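Local coordinates for hypothetical protein Atu2684 (PDB 2AXO) that is of unknown function but belongs to the DUF1223 family within the thioredoxin clan and carries a disulfide consistent with a thiol-redox role, at residues Y78-Y82 / L92-T98; T180-V185 / K196-W200. All coordinates share one frame. Numbering follows the deposited sequence.

Both contacts lie away from the centre of the chain, but contact 1 is partly buried while contact 2 is a surface contact. Contact 1 joins the end of strand 74-79, at an edge of the four-stranded mixed sheet, to the start of helix 95-107, chiefly through side-chain bonds to backbone and carboxylate. Contact 2 pairs strands 172-186 and 196-212 of a separate antiparallel sheet by regular backbone hydrogen bonds, with an aromatic ring packed against neighbouring side chains on each face. Their centres are about 15 Å apart, and they touch: the rings of His79 and Tyr199 meet edge-to-face, and Leu92 CD2 lies 3.1 Å from Gln183 NE2.

Contact 1: Y78-Y82 / L92-T98; sequences YHVDY and LASKENT
His79 lays one face of its imidazole (chi1 m) against Leu92, whose CB stands 3.8 Å from the ring centroid and 13° off its normal, a CH-pi contact. The backbone runs extended through Tyr78, His79 and Val80, then bends at Asp81 and Tyr82; across from it, Leu92 to Ser94 lead into a helix that starts at Lys95. CA atoms come closest at His79 and Ala93 (4.4 Å) and at Val80 and Thr98 (4.9 Å). His79 O is the focal acceptor: Asn97 ND2 donates to it at 3.1 Å, Ser94 N makes a weak bond at 3.4 Å, and Ala93 CA adds a CA-H...O contact at 3.3 Å. A water bridges His79 N and Leu92 O, 2.9 Å from each. Ser94 (chi1 p) is the N-cap, its OG accepting from Asn97 N at 3.1 Å, while the Asn97 side chain (chi1 m) reaches back to the strand end and also donates to Val203 O. In the next residue, Thr98 OG1 (chi1 m) donates to Asp81 OD1 (chi1 p) at 2.7 Å, and Thr98 CG2 meets the edge of the Tyr82 ring, 3.5 Å from CD2. The Tyr82 hydroxyl bonds Gln101, and its ring meets Tyr102 of the second subunit, placing this corner at the dimer interface. Tyr78 (chi1 m) brings CD2 to 3.5 Å from Asn97 OD1 and stacks on Phe49 of the neighbouring strand. Such a serine-capped helix start, tied to the end of an edge strand, forms a strand-loop-helix connection in this alpha/beta domain of the thioredoxin clan.

Contact 2: T180-V185 / K196-W200; sequences TREQTV and KMSYW
Four backbone hydrogen bonds join strands 182-185 and 196-200, which run antiparallel at 154° with their axes 4.5 Å apart at closest approach. Gln183 N to Tyr199 O and Tyr199 N to Gln183 O are both 2.9 Å; Val185 N to Met197 O and Met197 N to Val185 O are both 2.8 Å. Gln183-Tyr199 and Val185-Met197 are thus the hydrogen-bonded pairs (CA-CA 5.3 and 5.4 Å), whereas Glu182-Trp200 and Thr184-Ser198 are non-hydrogen-bonded (4.5 and 4.3 Å). CA-H...O contacts fill the gaps, the shortest from Thr184 CA to Met197 O at 3.1 Å. The chain turns a corner at Arg181, and there a water bridges Thr180 OG1 (2.8 Å) and Tyr199 O (2.9 Å).

Aromatic packing dominates the face of Glu182 and Trp200. The indole (chi1 m, chi2 74°) lies beneath the Glu182 side chain (chi1 t), whose CB is 3.5 Å from the six-membered ring centroid and 2° off its normal, a CH-pi contact. Arg181 NE approaches Trp200 CZ3 to 3.5 Å, while its NH1 bonds His201. Trp200 also rests on Arg65 and Ile68 of helix 58-70.

Apolar contacts mark the face of Val185, Met197 and Tyr199: Val185 CG1 (chi1 p) lies 3.7 Å from Tyr199 CE2, at the ring edge, and 4.2 Å from Met197 CB, of a selenomethionine. Tyr199 also meets Asp61 of helix 58-70 and the His79 ring. Lys196 forms a salt bridge with Asp186.

The chemistry implies sequence-independent backbone pairing, supplemented where Glu182 packs its aliphatic part on an aromatic ring.

Contact 1: Y78-Y82 / L92-T98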
# COMPACT_ATOMS: atom_id res chain seq x y z
N TYR A 78 5.44 9.60 9.05
CA TYR A 78 4.73 8.32 9.11
C TYR A 78 5.49 7.27 8.32
O TYR A 78 5.46 7.28 7.09
CB TYR A 78 3.32 8.42 8.52
CG TYR A 78 2.37 9.35 9.24
CD1 TYR A 78 2.37 10.71 8.98
CD2 TYR A 78 1.46 8.85 10.17
CE1 TYR A 78 1.48 11.56 9.63
CE2 TYR A 78 0.56 9.69 10.82
CZ TYR A 78 0.58 11.04 10.55
OH TYR A 78 -0.30 11.88 11.19
N HIS A 79 6.15 6.35 9.00
CA HIS A 79 6.88 5.30 8.31
C HIS A 79 5.91 4.25 7.78
O HIS A 79 5.16 3.65 8.55
CB HIS A 79 7.90 4.65 9.25
CG HIS A 79 9.09 5.50 9.53
ND1 HIS A 79 9.01 6.67 10.26
CD2 HIS A 79 10.40 5.36 9.19
CE1 HIS A 79 10.22 7.22 10.35
NE2 HIS A 79 11.07 6.44 9.71
N VAL A 80 5.93 4.04 6.47
CA VAL A 80 5.05 3.07 5.82
C VAL A 80 5.65 1.67 5.87
O VAL A 80 6.87 1.51 6.00
CB VAL A 80 4.77 3.46 4.35
CG1 VAL A 80 4.01 4.78 4.32
CG2 VAL A 80 6.08 3.57 3.58
N ASP A 81 4.81 0.64 5.77
CA ASP A 81 5.31 -0.72 5.84
C ASP A 81 5.60 -1.40 4.51
O ASP A 81 6.16 -2.49 4.48
CB ASP A 81 4.34 -1.59 6.65
CG ASP A 81 3.01 -1.80 5.94
OD1 ASP A 81 2.77 -1.16 4.90
OD2 ASP A 81 2.20 -2.61 6.43
N TYR A 82 5.25 -0.76 3.40
CA TYR A 82 5.48 -1.41 2.12
C TYR A 82 6.89 -1.39 1.56
O TYR A 82 7.10 -1.62 0.37
CB TYR A 82 4.47 -0.90 1.09
CG TYR A 82 4.38 0.60 0.90
CD1 TYR A 82 5.37 1.29 0.21
CD2 TYR A 82 3.25 1.30 1.31
CE1 TYR A 82 5.23 2.65 -0.09
CE2 TYR A 82 3.10 2.65 1.03
CZ TYR A 82 4.08 3.32 0.32
OH TYR A 82 3.91 4.64 -0.01
N LEU A 92 10.00 1.27 12.83
CA LEU A 92 9.22 2.49 12.96
C LEU A 92 7.99 2.49 12.06
O LEU A 92 7.15 3.38 12.14
CB LEU A 92 10.08 3.72 12.64
CG LEU A 92 11.08 4.15 13.70
CD1 LEU A 92 12.02 5.20 13.13
CD2 LEU A 92 10.32 4.71 14.90
N ALA A 93 7.90 1.48 11.20
CA ALA A 93 6.78 1.39 10.27
C ALA A 93 5.58 0.67 10.88
O ALA A 93 5.71 -0.05 11.86
CB ALA A 93 7.21 0.67 9.00
N SER A 94 4.42 0.87 10.27
CA SER A 94 3.21 0.22 10.74
C SER A 94 2.16 0.21 9.64
O SER A 94 2.16 1.05 8.74
CB SER A 94 2.64 0.92 11.98
OG SER A 94 1.92 2.08 11.62
N LYS A 95 1.26 -0.77 9.73
CA LYS A 95 0.19 -0.93 8.77
C LYS A 95 -0.77 0.25 8.89
O LYS A 95 -1.31 0.73 7.89
CB LYS A 95 -0.54 -2.25 9.05
CG LYS A 95 -1.34 -2.81 7.90
CD LYS A 95 -2.71 -2.18 7.79
CE LYS A 95 -3.52 -2.81 6.66
NZ LYS A 95 -2.86 -2.64 5.33
N GLU A 96 -0.96 0.73 10.11
CA GLU A 96 -1.84 1.86 10.37
C GLU A 96 -1.36 3.12 9.66
O GLU A 96 -2.16 3.89 9.14
CB GLU A 96 -1.94 2.12 11.88
CG GLU A 96 -2.73 1.06 12.65
CD GLU A 96 -2.11 -0.32 12.55
OE1 GLU A 96 -0.91 -0.47 12.89
OE2 GLU A 96 -2.81 -1.27 12.12
N ASN A 97 -0.05 3.33 9.63
CA ASN A 97 0.50 4.49 8.96
C ASN A 97 0.24 4.40 7.47
O ASN A 97 -0.11 5.38 6.83
CB ASN A 97 2.01 4.60 9.18
CG ASN A 97 2.35 5.10 10.56
OD1 ASN A 97 1.48 5.57 11.28
ND2 ASN A 97 3.63 5.01 10.92
N THR A 98 0.44 3.21 6.92
CA THR A 98 0.21 3.03 5.50
C THR A 98 -1.27 3.26 5.20
O THR A 98 -1.62 3.90 4.21
CB THR A 98 0.63 1.62 5.04
OG1 THR A 98 1.99 1.38 5.43
CG2 THR A 98 0.53 1.51 3.52
O HOH W 1 6.52 6.18 11.92

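Contact 2: T180-V185 / K196-W200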
# COMPACT_ATOMS: atom_id res chain seq x y z
N THR A 180 7.79 9.71 18.49
CA THR A 180 9.02 9.74 19.26
C THR A 180 9.65 11.02 18.73
O THR A 180 9.46 11.37 17.56
CB THR A 180 9.93 8.52 18.95
OG1 THR A 180 10.17 8.44 17.53
CG2 THR A 180 9.27 7.24 19.42
N ARG A 181 10.37 11.72 19.58
CA ARG A 181 11.02 12.96 19.18
C ARG A 181 12.11 12.67 18.15
O ARG A 181 12.07 13.17 17.03
CB ARG A 181 11.60 13.63 20.42
CG ARG A 181 12.48 14.82 20.16
CD ARG A 181 11.73 15.96 19.52
NE ARG A 181 12.49 17.19 19.67
CZ ARG A 181 12.21 18.33 19.04
NH1 ARG A 181 11.18 18.39 18.21
NH2 ARG A 181 12.97 19.39 19.25
N GLU A 182 13.07 11.85 18.54
CA GLU A 182 14.16 11.45 17.66
C GLU A 182 14.49 9.99 17.90
O GLU A 182 14.68 9.58 19.04
CB GLU A 182 15.40 12.31 17.91
CG GLU A 182 16.53 11.98 16.95
CD GLU A 182 17.72 11.35 17.64
OE1 GLU A 182 18.46 12.08 18.34
OE2 GLU A 182 17.92 10.13 17.48
N GLN A 183 14.56 9.20 16.84
CA GLN A 183 14.88 7.79 17.00
C GLN A 183 15.96 7.38 16.01
O GLN A 183 15.87 7.68 14.82
CB GLN A 183 13.63 6.94 16.80
CG GLN A 183 13.74 5.53 17.36
CD GLN A 183 12.41 4.80 17.34
OE1 GLN A 183 11.39 5.32 17.79
NE2 GLN A 183 12.42 3.57 16.83
N THR A 184 16.98 6.69 16.51
CA THR A 184 18.07 6.25 15.64
C THR A 184 17.91 4.78 15.31
O THR A 184 17.51 3.98 16.16
CB THR A 184 19.44 6.46 16.31
OG1 THR A 184 19.48 5.75 17.56
CG2 THR A 184 19.70 7.93 16.55
N VAL A 185 18.21 4.42 14.07
CA VAL A 185 18.11 3.04 13.62
C VAL A 185 19.42 2.64 12.96
O VAL A 185 20.13 3.48 12.41
CB VAL A 185 16.96 2.85 12.61
CG1 VAL A 185 17.24 3.64 11.34
CG2 VAL A 185 16.78 1.37 12.30
N LYS A 196 24.35 4.45 11.64
CA LYS A 196 23.10 4.80 12.29
C LYS A 196 22.44 6.02 11.67
O LYS A 196 23.10 7.03 11.41
CB LYS A 196 23.33 5.06 13.78
CG LYS A 196 23.55 3.82 14.62
CD LYS A 196 23.81 4.19 16.07
CE LYS A 196 23.58 3.00 16.99
NZ LYS A 196 22.16 2.57 16.95
N MSE A 197 21.14 5.93 11.43
CA MSE A 197 20.38 7.04 10.86
C MSE A 197 19.37 7.54 11.88
O MSE A 197 18.90 6.78 12.73
CB MSE A 197 19.65 6.60 9.58
CG MSE A 197 20.55 6.45 8.37
SE MSE A 197 19.60 6.17 6.70
CE MSE A 197 19.15 8.00 6.28
N SER A 198 19.05 8.82 11.80
CA SER A 198 18.11 9.43 12.74
C SER A 198 16.84 9.91 12.05
O SER A 198 16.89 10.52 10.99
CB SER A 198 18.78 10.60 13.46
OG SER A 198 17.84 11.34 14.20
N TYR A 199 15.70 9.63 12.69
CA TYR A 199 14.40 10.04 12.18
C TYR A 199 13.72 10.87 13.26
O TYR A 199 13.88 10.60 14.44
CB TYR A 199 13.55 8.82 11.84
CG TYR A 199 14.04 8.08 10.62
CD1 TYR A 199 13.73 8.54 9.34
CD2 TYR A 199 14.85 6.95 10.74
CE1 TYR A 199 14.20 7.88 8.21
CE2 TYR A 199 15.33 6.29 9.61
CZ TYR A 199 15.00 6.75 8.36
OH TYR A 199 15.47 6.09 7.25
N TRP A 200 12.95 11.87 12.84
CA TRP A 200 12.28 12.76 13.78
C TRP A 200 10.76 12.74 13.64
O TRP A 200 10.23 12.61 12.54
CB TRP A 200 12.78 14.20 13.60
CG TRP A 200 14.22 14.37 13.99
CD1 TRP A 200 15.31 13.96 13.28
CD2 TRP A 200 14.71 14.94 15.20
NE1 TRP A 200 16.46 14.24 13.99
CE2 TRP A 200 16.12 14.84 15.17
CE3 TRP A 200 14.10 15.53 16.32
CZ2 TRP A 200 16.92 15.30 16.22
CZ3 TRP A 200 14.90 15.99 17.36
CH2 TRP A 200 16.30 15.87 17.30
O HOH W 2 11.30 9.77 15.39